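Local atomic coordinates of mutual gliding-motility protein MglA (Myxococcus xanthus, PDB entry 5YMX), a protein that belongs to the ADP-ribosylation factor family of small P-loop nucleotide-binding proteins, is named for gliding motility and binds guanosine-5'-diphosphate. Residues D52-F57 with H75-P80; Y18-C23 with V99-D104. All coordinates share one frame; numbering follows the deposited sequence.

How the interactions relate
Both contacts belong to the same mixed sheet and both reach GDP, yet they hold different elements. Interaction 1 joins strands 53-59 and 71-78 as an antiparallel hairpin and is only partly buried: one face carries aromatic packing, the other faces helix 25-34, and its loop end has an exposed arginine and a water. Interaction 2 is the more buried contact. There strand 98-104 runs parallel to the end of strand 10-18 and then packs against the loop that leads into helix 25-34. Backbone bonding continues over several residues in interaction 1, whereas in interaction 2 it soon gives way to a close fit of proline, cysteine, valine and an aromatic ring around a glycine, close to the diphosphate.

Interaction 1: D52-F57 with H75-P80; sequences DRTLFF and HLYTVP. With GDP (guanosine-5'-diphosphate), chain C.
F56 and Y77 meet as a non-hydrogen-bonded pair of antiparallel strands, and here the packing is tight. With CG of F56 set between its backbone N and carbonyl carbon (chi1 63°), the ring lies alongside that of Y77, the two planes differing by 1°. The rings are slid apart, their centroids 4.6 Å from each other, and the centre of the tyrosine face is taken by a methylene: F56 CB stands 3.5 Å from the Y77 ring centroid in a CH-pi contact. K14 makes a cation-pi contact with Y77, a second use of its electron-rich ring. The opposite face carries L55, F57, L76 and T78. F57 CZ packs 3.8 Å from L76 CD1, and both side chains reach I32 of helix 25-34, a place suited to large apolar groups. T78 can be buried because its OG1 is hydrogen-bonded to Y17 O while its methyl meets L55. Paired backbone bonds join L55 to T78 and F57 to L76.

Regular pairing stops beyond T78, where P80 has no N-H to offer. Buried R53 O finds no hydrogen-bond partner and meets V79 CA at 3.6 Å instead. The exposed R53 side chain, bent at chi3, lays one guanidinium face over P80 CG and makes a weak bond from NH2 to P80 O, 3.3 Å long. A water accepts from R53 N and lies 2.8 Å from P80 O, to which it can donate. Buried P80 continues to the nucleotide, its CB 3.6 Å from GDP O1B. The chemistry thus implies a body held by four backbone bonds and apolar packing on both faces, with looseness limited to the hydrated R53 side chain.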
loop_
_atom_site.group_PDB
_atom_site.type_symbol
_atom_site.label_atom_id
_atom_site.label_comp_id
_atom_site.label_asym_id
_atom_site.label_seq_id
_atom_site.Cartn_x
_atom_site.Cartn_y
_atom_site.Cartn_z
ATOM N N ASP A 52 -16.251 7.860 -6.955
ATOM C CA ASP A 52 -15.094 7.263 -6.311
ATOM C C ASP A 52 -14.500 8.191 -5.254
ATOM O O ASP A 52 -14.732 9.402 -5.220
ATOM C CB ASP A 52 -14.045 6.837 -7.342
ATOM C CG ASP A 52 -14.515 5.674 -8.205
ATOM O OD1 ASP A 52 -15.425 4.938 -7.777
ATOM O OD2 ASP A 52 -13.972 5.489 -9.307
ATOM N N ARG A 53 -13.731 7.580 -4.371
ATOM C CA ARG A 53 -13.173 8.256 -3.224
ATOM C C ARG A 53 -11.721 7.848 -3.083
ATOM O O ARG A 53 -11.287 6.815 -3.597
ATOM C CB ARG A 53 -13.881 7.819 -1.935
ATOM C CG ARG A 53 -15.350 8.180 -1.851
ATOM C CD ARG A 53 -16.027 7.374 -0.753
ATOM N NE ARG A 53 -15.964 5.946 -1.052
ATOM C CZ ARG A 53 -16.513 4.994 -0.306
ATOM N NH1 ARG A 53 -17.178 5.307 0.799
ATOM N NH2 ARG A 53 -16.403 3.726 -0.670
ATOM N N THR A 54 -10.978 8.670 -2.367
ATOM C CA THR A 54 -9.612 8.378 -1.966
ATOM C C THR A 54 -9.519 8.557 -0.457
ATOM O O THR A 54 -10.132 9.476 0.095
ATOM C CB THR A 54 -8.641 9.350 -2.654
ATOM O OG1 THR A 54 -8.821 9.281 -4.073
ATOM C CG2 THR A 54 -7.203 8.997 -2.335
ATOM N N LEU A 55 -8.751 7.703 0.195
ATOM C CA LEU A 55 -8.553 7.766 1.632
ATOM C C LEU A 55 -7.057 7.743 1.873
ATOM O O LEU A 55 -6.359 6.881 1.328
ATOM C CB LEU A 55 -9.219 6.560 2.300
ATOM C CG LEU A 55 -9.091 6.460 3.809
ATOM C CD1 LEU A 55 -9.880 7.593 4.468
ATOM C CD2 LEU A 55 -9.603 5.100 4.260
ATOM N N PHE A 56 -6.559 8.674 2.688
ATOM C CA PHE A 56 -5.117 8.731 2.886
ATOM C C PHE A 56 -4.772 9.471 4.165
ATOM O O PHE A 56 -5.579 10.222 4.716
ATOM C CB PHE A 56 -4.369 9.329 1.677
ATOM C CG PHE A 56 -4.715 10.759 1.384
ATOM C CD1 PHE A 56 -5.857 11.087 0.665
ATOM C CD2 PHE A 56 -3.876 11.783 1.805
ATOM C CE1 PHE A 56 -6.152 12.422 0.367
ATOM C CE2 PHE A 56 -4.174 13.112 1.510
ATOM C CZ PHE A 56 -5.312 13.425 0.794
ATOM N N PHE A 57 -3.544 9.254 4.614
ATOM C CA PHE A 57 -2.961 10.057 5.681
ATOM C C PHE A 57 -1.449 9.912 5.638
ATOM O O PHE A 57 -0.904 9.042 4.956
ATOM C CB PHE A 57 -3.505 9.675 7.067
ATOM C CG PHE A 57 -3.065 8.320 7.553
ATOM C CD1 PHE A 57 -3.741 7.168 7.162
ATOM C CD2 PHE A 57 -2.002 8.194 8.442
ATOM C CE1 PHE A 57 -3.349 5.910 7.638
ATOM C CE2 PHE A 57 -1.623 6.950 8.932
ATOM C CZ PHE A 57 -2.299 5.809 8.533
ATOM N N HIS A 75 3.152 8.113 3.561
ATOM C CA HIS A 75 1.805 8.508 3.179
ATOM C C HIS A 75 1.109 7.253 2.691
ATOM O O HIS A 75 1.566 6.638 1.724
ATOM C CB HIS A 75 1.845 9.519 2.029
ATOM C CG HIS A 75 2.580 10.784 2.336
ATOM N ND1 HIS A 75 1.967 12.017 2.305
ATOM C CD2 HIS A 75 3.883 11.014 2.633
ATOM C CE1 HIS A 75 2.854 12.949 2.596
ATOM N NE2 HIS A 75 4.023 12.369 2.802
ATOM N N LEU A 76 0.022 6.872 3.347
ATOM C CA LEU A 76 -0.729 5.673 2.983
ATOM C C LEU A 76 -1.970 6.095 2.211
ATOM O O LEU A 76 -2.723 6.964 2.671
ATOM C CB LEU A 76 -1.126 4.857 4.216
ATOM C CG LEU A 76 -0.040 4.504 5.235
ATOM C CD1 LEU A 76 -0.550 3.414 6.160
ATOM C CD2 LEU A 76 1.279 4.100 4.595
ATOM N N TYR A 77 -2.185 5.470 1.048
ATOM C CA TYR A 77 -3.265 5.847 0.140
ATOM C C TYR A 77 -4.056 4.620 -0.293
ATOM O O TYR A 77 -3.478 3.560 -0.547
ATOM C CB TYR A 77 -2.696 6.460 -1.162
ATOM C CG TYR A 77 -2.376 7.929 -1.083
ATOM C CD1 TYR A 77 -1.237 8.385 -0.431
ATOM C CD2 TYR A 77 -3.220 8.863 -1.658
ATOM C CE1 TYR A 77 -0.954 9.743 -0.364
ATOM C CE2 TYR A 77 -2.952 10.221 -1.587
ATOM C CZ TYR A 77 -1.822 10.652 -0.934
ATOM O OH TYR A 77 -1.561 12.007 -0.869
ATOM N N THR A 78 -5.365 4.791 -0.457
ATOM C CA THR A 78 -6.173 3.741 -1.057
ATOM C C THR A 78 -7.406 4.344 -1.702
ATOM O O THR A 78 -7.834 5.450 -1.359
ATOM C CB THR A 78 -6.556 2.671 -0.020
ATOM O OG1 THR A 78 -6.939 1.467 -0.693
ATOM C CG2 THR A 78 -7.721 3.112 0.878
ATOM N N VAL A 79 -7.975 3.596 -2.643
ATOM C CA VAL A 79 -9.288 3.896 -3.216
ATOM C C VAL A 79 -10.239 2.868 -2.621
ATOM O O VAL A 79 -10.226 1.703 -3.041
ATOM C CB VAL A 79 -9.281 3.793 -4.750
ATOM C CG1 VAL A 79 -10.689 3.976 -5.301
ATOM C CG2 VAL A 79 -8.340 4.808 -5.345
ATOM N N PRO A 80 -11.031 3.232 -1.623
ATOM C CA PRO A 80 -11.827 2.236 -0.906
ATOM C C PRO A 80 -13.170 1.986 -1.574
ATOM O O PRO A 80 -13.691 2.811 -2.326
ATOM C CB PRO A 80 -12.046 2.907 0.459
ATOM C CG PRO A 80 -12.133 4.358 0.119
ATOM C CD PRO A 80 -11.139 4.571 -1.014
HETATM P PB GDP C . -12.107 -1.673 1.252
HETATM O O1B GDP C . -11.587 -0.412 1.895
HETATM O O2B GDP C . -13.206 -1.422 0.266
HETATM O O3B GDP C . -11.025 -2.548 0.693
HETATM O O3A GDP C . -12.779 -2.605 2.409
HETATM P PA GDP C . -13.067 -2.293 3.975
HETATM O O1A GDP C . -14.056 -1.175 4.072
HETATM O O2A GDP C . -11.794 -2.155 4.755
HETATM O "O5'" GDP C . -13.747 -3.668 4.427
HETATM C "C5'" GDP C . -14.995 -4.101 3.874
HETATM C "C4'" GDP C . -15.744 -4.943 4.904
HETATM O "O4'" GDP C . -14.994 -6.126 5.210
HETATM C "C3'" GDP C . -15.968 -4.225 6.224
HETATM O "O3'" GDP C . -17.248 -4.641 6.726
HETATM C "C2'" GDP C . -14.872 -4.775 7.110
HETATM O "O2'" GDP C . -15.220 -4.741 8.496
HETATM C "C1'" GDP C . -14.772 -6.201 6.616
HETATM N N9 GDP C . -13.442 -6.778 6.851
HETATM C C8 GDP C . -12.249 -6.220 6.518
HETATM N N7 GDP C . -11.231 -7.043 6.881
HETATM C C5 GDP C . -11.798 -8.155 7.408
HETATM C C6 GDP C . -11.305 -9.414 7.973
HETATM O O6 GDP C . -10.085 -9.655 8.039
HETATM N N1 GDP C . -12.218 -10.290 8.419
HETATM C C2 GDP C . -13.541 -10.079 8.373
HETATM N N2 GDP C . -14.369 -11.040 8.851
HETATM N N3 GDP C . -14.075 -8.941 7.869
HETATM C C4 GDP C . -13.247 -7.978 7.383
HETATM O O HOH W 1 -14.147 4.378 -4.633
#

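Interaction 2: Y18-C23 with V99-D104; sequences YGPGLC and VVFVAD. With GDP (guanosine-5'-diphosphate), chain C.
Y18 and F101 form a parallel bridge whose two backbone bonds hold the end of strand 10-18 against strand 98-104, just before the loop: Y18 N donates to V100 O and V102 N to Y18 O, each nearly straight. F101 CD1 lies at the edge of the Y18 ring, close to its plane, while the phenol continues away to a hydrogen bond between its OH and N119 OD1.

Beyond the bridge the fit runs both ways. At G19 the absence of a side chain lets the backbone lie close to the strand; a beta carbon here would clash with V102 O and, at phi 157° and psi 172°, press on the carbonyl O of Y18, so glycine is the residue that fits. The F101 ring fills this dip, its CE1 3.8 Å from G19 CA. The loop in turn offers two knobs. P20 crosses F101 at about a right angle, with CD 4.1 Å from F101 CZ. In C23, chi1 of 68° sets SG between its backbone N and carbonyl carbon, where it rests 3.8 Å from V102 CG1 and 3.6 Å from GDP O3B. D104 CB then fits against C23 CB at 3.9 Å. The D104 carboxylate has K142 as its salt-bridge partner, and a water donates both to D104 OD2 and to G21 O.

A type II turn from P20 to C23 brings L22 N to the beta-phosphate, where it donates to GDP O2B over 2.8 Å. A strand leading through a glycine-containing loop into helix 25-34, with a backbone amide on the phosphate, is consistent with the Walker A P-loop of small GTPase folds.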
loop_
_atom_site.group_PDB
_atom_site.type_symbol
_atom_site.label_atom_id
_atom_site.label_comp_id
_atom_site.label_asym_id
_atom_site.label_seq_id
_atom_site.Cartn_x
_atom_site.Cartn_y
_atom_site.Cartn_z
ATOM N N TYR A 18 -3.846 -1.629 -2.473
ATOM C CA TYR A 18 -4.599 -1.930 -3.681
ATOM C C TYR A 18 -5.243 -3.295 -3.500
ATOM O O TYR A 18 -4.708 -4.148 -2.798
ATOM C CB TYR A 18 -3.633 -1.999 -4.862
ATOM C CG TYR A 18 -4.172 -1.664 -6.225
ATOM C CD1 TYR A 18 -4.729 -2.641 -7.039
ATOM C CD2 TYR A 18 -4.072 -0.368 -6.720
ATOM C CE1 TYR A 18 -5.168 -2.337 -8.328
ATOM C CE2 TYR A 18 -4.516 -0.049 -7.995
ATOM C CZ TYR A 18 -5.075 -1.037 -8.792
ATOM O OH TYR A 18 -5.492 -0.719 -10.073
ATOM N N GLY A 19 -6.386 -3.499 -4.143
ATOM C CA GLY A 19 -7.089 -4.751 -4.056
ATOM C C GLY A 19 -8.555 -4.554 -4.367
ATOM O O GLY A 19 -9.018 -3.419 -4.515
ATOM N N PRO A 20 -9.317 -5.644 -4.481
ATOM C CA PRO A 20 -10.720 -5.514 -4.896
ATOM C C PRO A 20 -11.543 -4.748 -3.873
ATOM O O PRO A 20 -11.160 -4.588 -2.712
ATOM C CB PRO A 20 -11.216 -6.956 -5.024
ATOM C CG PRO A 20 -10.165 -7.823 -4.477
ATOM C CD PRO A 20 -8.915 -7.043 -4.237
ATOM N N GLY A 21 -12.692 -4.260 -4.325
ATOM C CA GLY A 21 -13.588 -3.592 -3.415
ATOM C C GLY A 21 -13.915 -4.457 -2.216
ATOM O O GLY A 21 -14.115 -5.671 -2.346
ATOM N N LEU A 22 -13.955 -3.842 -1.035
ATOM C CA LEU A 22 -14.402 -4.481 0.203
ATOM C C LEU A 22 -13.440 -5.549 0.703
ATOM O O LEU A 22 -13.830 -6.407 1.507
ATOM C CB LEU A 22 -15.832 -5.035 0.107
ATOM C CG LEU A 22 -16.877 -4.051 -0.427
ATOM C CD1 LEU A 22 -18.258 -4.693 -0.514
ATOM C CD2 LEU A 22 -16.925 -2.808 0.440
ATOM N N CYS A 23 -12.187 -5.516 0.261
ATOM C CA CYS A 23 -11.227 -6.523 0.675
ATOM C C CYS A 23 -10.552 -6.218 2.001
ATOM O O CYS A 23 -9.913 -7.120 2.550
ATOM C CB CYS A 23 -10.162 -6.724 -0.406
ATOM S SG CYS A 23 -9.070 -5.309 -0.633
ATOM N N VAL A 99 3.758 -0.824 -2.837
ATOM C CA VAL A 99 2.384 -1.301 -2.961
ATOM C C VAL A 99 2.134 -2.427 -1.971
ATOM O O VAL A 99 2.960 -3.335 -1.825
ATOM C CB VAL A 99 2.091 -1.799 -4.392
ATOM C CG1 VAL A 99 0.701 -2.415 -4.458
ATOM C CG2 VAL A 99 2.233 -0.663 -5.374
ATOM N N VAL A 100 0.979 -2.377 -1.314
ATOM C CA VAL A 100 0.443 -3.510 -0.566
ATOM C C VAL A 100 -0.775 -3.976 -1.334
ATOM O O VAL A 100 -1.731 -3.214 -1.491
ATOM C CB VAL A 100 0.035 -3.127 0.867
ATOM C CG1 VAL A 100 -0.647 -4.314 1.555
ATOM C CG2 VAL A 100 1.243 -2.637 1.656
ATOM N N PHE A 101 -0.741 -5.211 -1.840
ATOM C CA PHE A 101 -1.937 -5.805 -2.424
ATOM C C PHE A 101 -2.678 -6.551 -1.326
ATOM O O PHE A 101 -2.125 -7.479 -0.722
ATOM C CB PHE A 101 -1.632 -6.739 -3.599
ATOM C CG PHE A 101 -2.879 -7.234 -4.287
ATOM C CD1 PHE A 101 -3.486 -6.474 -5.275
ATOM C CD2 PHE A 101 -3.484 -8.430 -3.911
ATOM C CE1 PHE A 101 -4.647 -6.918 -5.901
ATOM C CE2 PHE A 101 -4.654 -8.865 -4.526
ATOM C CZ PHE A 101 -5.221 -8.118 -5.533
ATOM N N VAL A 102 -3.910 -6.132 -1.053
ATOM C CA VAL A 102 -4.751 -6.772 -0.043
ATOM C C VAL A 102 -5.705 -7.704 -0.770
ATOM O O VAL A 102 -6.545 -7.247 -1.549
ATOM C CB VAL A 102 -5.501 -5.739 0.815
ATOM C CG1 VAL A 102 -6.372 -6.461 1.853
ATOM C CG2 VAL A 102 -4.517 -4.755 1.483
ATOM N N ALA A 103 -5.551 -9.008 -0.545
ATOM C CA ALA A 103 -6.430 -10.003 -1.130
ATOM C C ALA A 103 -7.512 -10.397 -0.132
ATOM O O ALA A 103 -7.246 -10.604 1.060
ATOM C CB ALA A 103 -5.634 -11.249 -1.508
ATOM N N ASP A 104 -8.734 -10.526 -0.623
ATOM C CA ASP A 104 -9.826 -11.034 0.189
ATOM C C ASP A 104 -9.787 -12.554 0.103
ATOM O O ASP A 104 -9.968 -13.119 -0.979
ATOM C CB ASP A 104 -11.128 -10.476 -0.378
ATOM C CG ASP A 104 -12.331 -10.805 0.470
ATOM O OD1 ASP A 104 -12.410 -11.942 0.987
ATOM O OD2 ASP A 104 -13.218 -9.932 0.599
HETATM P PB GDP C . -12.107 -1.673 1.252
HETATM O O1B GDP C . -11.587 -0.412 1.895
HETATM O O2B GDP C . -13.206 -1.422 0.266
HETATM O O3B GDP C . -11.025 -2.548 0.693
HETATM O O3A GDP C . -12.779 -2.605 2.409
HETATM P PA GDP C . -13.067 -2.293 3.975
HETATM O O1A GDP C . -14.056 -1.175 4.072
HETATM O O2A GDP C . -11.794 -2.155 4.755
HETATM O "O5'" GDP C . -13.747 -3.668 4.427
HETATM C "C5'" GDP C . -14.995 -4.101 3.874
HETATM C "C4'" GDP C . -15.744 -4.943 4.904
HETATM O "O4'" GDP C . -14.994 -6.126 5.210
HETATM C "C3'" GDP C . -15.968 -4.225 6.224
HETATM O "O3'" GDP C . -17.248 -4.641 6.726
HETATM C "C2'" GDP C . -14.872 -4.775 7.110
HETATM O "O2'" GDP C . -15.220 -4.741 8.496
HETATM C "C1'" GDP C . -14.772 -6.201 6.616
HETATM N N9 GDP C . -13.442 -6.778 6.851
HETATM C C8 GDP C . -12.249 -6.220 6.518
HETATM N N7 GDP C . -11.231 -7.043 6.881
HETATM C C5 GDP C . -11.798 -8.155 7.408
HETATM C C6 GDP C . -11.305 -9.414 7.973
HETATM O O6 GDP C . -10.085 -9.655 8.039
HETATM N N1 GDP C . -12.218 -10.290 8.419
HETATM C C2 GDP C . -13.541 -10.079 8.373
HETATM N N2 GDP C . -14.369 -11.040 8.851
HETATM N N3 GDP C . -14.075 -8.941 7.869
HETATM C C4 GDP C . -13.247 -7.978 7.383
HETATM O O HOH W 2 -13.342 -8.244 -1.566
#